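Local structure of universal stress protein A-like protein (Arabidopsis thaliana, 2GM3) at residues Lys113-Ile116 with Cys117-Lys121. The protein binds AMP in a nucleotide pocket of the universal stress protein fold, though its wider cellular role is not established. Sequence-based numbering, arbitrary orientation.
Sequences KDVI and CQEVK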
loop_
_atom_site.group_PDB
_atom_site.type_symbol
_atom_site.label_atom_id
_atom_site.label_comp_id
_atom_site.label_asym_id
_atom_site.label_seq_id
_atom_site.Cartn_x
_atom_site.Cartn_y
_atom_site.Cartn_z
ATOM N N LYS A 113 -6.503 7.329 13.481
ATOM C CA LYS A 113 -5.493 6.293 13.258
ATOM C C LYS A 113 -5.802 5.003 14.049
ATOM O O LYS A 113 -5.643 3.896 13.518
ATOM C CB LYS A 113 -4.104 6.807 13.599
ATOM C CG LYS A 113 -4.062 7.556 14.869
ATOM C CD LYS A 113 -2.689 7.597 15.410
ATOM C CE LYS A 113 -2.698 7.788 16.901
ATOM N NZ LYS A 113 -2.672 9.233 17.141
ATOM N N ASP A 114 -6.241 5.154 15.296
ATOM C CA ASP A 114 -6.642 4.035 16.133
ATOM C C ASP A 114 -7.842 3.300 15.518
ATOM O O ASP A 114 -7.856 2.063 15.434
ATOM C CB ASP A 114 -7.020 4.520 17.564
ATOM C CG ASP A 114 -5.796 4.764 18.470
ATOM O OD1 ASP A 114 -4.687 4.241 18.168
ATOM O OD2 ASP A 114 -5.945 5.463 19.514
ATOM N N VAL A 115 -8.836 4.074 15.094
ATOM C CA VAL A 115 -10.086 3.518 14.578
ATOM C C VAL A 115 -9.874 2.804 13.259
ATOM O O VAL A 115 -10.403 1.708 13.056
ATOM C CB VAL A 115 -11.209 4.598 14.437
ATOM C CG1 VAL A 115 -12.347 4.064 13.637
ATOM C CG2 VAL A 115 -11.697 5.013 15.799
ATOM N N ILE A 116 -9.098 3.417 12.372
ATOM C CA ILE A 116 -8.750 2.768 11.099
ATOM C C ILE A 116 -8.178 1.388 11.369
ATOM O O ILE A 116 -8.610 0.414 10.742
ATOM C CB ILE A 116 -7.712 3.565 10.280
ATOM C CG1 ILE A 116 -8.293 4.909 9.851
ATOM C CG2 ILE A 116 -7.212 2.732 9.072
ATOM C CD1 ILE A 116 -7.279 5.790 9.171
ATOM N N CYS A 117 -7.243 1.302 12.319
ATOM C CA CYS A 117 -6.655 0.032 12.701
ATOM C C CYS A 117 -7.642 -0.920 13.351
ATOM O O CYS A 117 -7.582 -2.126 13.117
ATOM C CB CYS A 117 -5.420 0.234 13.600
ATOM S SG CYS A 117 -4.028 0.895 12.660
ATOM N N GLN A 118 -8.539 -0.403 14.181
ATOM C CA GLN A 118 -9.560 -1.262 14.790
ATOM C C GLN A 118 -10.476 -1.797 13.690
ATOM O O GLN A 118 -10.868 -2.960 13.694
ATOM C CB GLN A 118 -10.399 -0.509 15.810
ATOM C CG GLN A 118 -9.683 -0.144 17.104
ATOM C CD GLN A 118 -10.598 0.708 17.997
ATOM O OE1 GLN A 118 -10.971 1.828 17.636
ATOM N NE2 GLN A 118 -10.992 0.161 19.146
ATOM N N GLU A 119 -10.760 -0.953 12.712
ATOM C CA GLU A 119 -11.661 -1.326 11.637
ATOM C C GLU A 119 -11.032 -2.360 10.713
ATOM O O GLU A 119 -11.704 -3.326 10.295
ATOM C CB GLU A 119 -12.168 -0.093 10.903
ATOM C CG GLU A 119 -13.153 0.724 11.755
ATOM C CD GLU A 119 -14.533 0.077 11.818
ATOM O OE1 GLU A 119 -14.876 -0.545 12.864
ATOM O OE2 GLU A 119 -15.265 0.147 10.805
ATOM N N VAL A 120 -9.731 -2.213 10.467
ATOM C CA VAL A 120 -8.990 -3.238 9.729
ATOM C C VAL A 120 -9.140 -4.600 10.357
ATOM O O VAL A 120 -9.444 -5.563 9.658
ATOM C CB VAL A 120 -7.501 -2.863 9.540
ATOM C CG1 VAL A 120 -6.696 -4.082 9.084
ATOM C CG2 VAL A 120 -7.379 -1.676 8.560
ATOM N N LYS A 121 -8.949 -4.697 11.666
ATOM C CA LYS A 121 -9.102 -6.001 12.287
ATOM C C LYS A 121 -10.534 -6.518 12.455
ATOM O O LYS A 121 -10.734 -7.713 12.631
ATOM C CB LYS A 121 -8.228 -6.206 13.543
ATOM C CG LYS A 121 -8.140 -5.067 14.549
ATOM C CD LYS A 121 -6.682 -4.994 15.089
ATOM C CE LYS A 121 -6.631 -4.662 16.572
ATOM N NZ LYS A 121 -7.165 -5.812 17.376
#
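Val115 O accepts the shortest bond between these two turns, from Glu119 N at 2.7 Å, with the donor nearly on the line of the carbonyl (C=O...N 162°). The side chain of Glu119 closes on the same atom: CG and CB both press on that oxygen, CG at 3.2 Å, and CG, set beside its own backbone N (chi1 -71°), also meets the methyl CG1 of Val115. The two side chains run side by side and point the same way; beyond CG the glutamate bends, and its carboxylate turns away from the valine to a salt bridge with Arg122 and a hydrogen bond from Trp106 NE1.

One residue earlier, Gln118 N binds Asp114 O at 2.8 Å, in the carbonyl plane, while Gln118 CG packs against that oxygen. From there the chain extends obliquely across Val115, bringing OE1 to 3.7 Å from Val115 CG2, on the more exposed side of the helix.

These i to i+4 bonds belong to helix 112-123, which leads into strand 127-132 of the parallel sheet in this HUP-clan alpha/beta fold. Its inner side rests on the sheet: Val115 and Ile116 both touch Val53, and Ile116 also reaches Met9 on strand 6-11 and, off the sheet, Val146 at the start of helix 146-153. It touches the bound AMP as well, so Ile116 forms part of the nucleotide pocket.

The bond from Val120 N to Ile116 O, 2.9 Å long, continues the pattern on this buried side. Val120 CG2 packs against the same oxygen at 3.3 Å, but meets Ile116 CG2 more loosely, at 4.4 Å. Cys117 N makes a longer bond to Lys113 O, 3.3 Å, its donor tilted 34° from the carbonyl plane, and the cysteine side chain continues the packing onto Ala154.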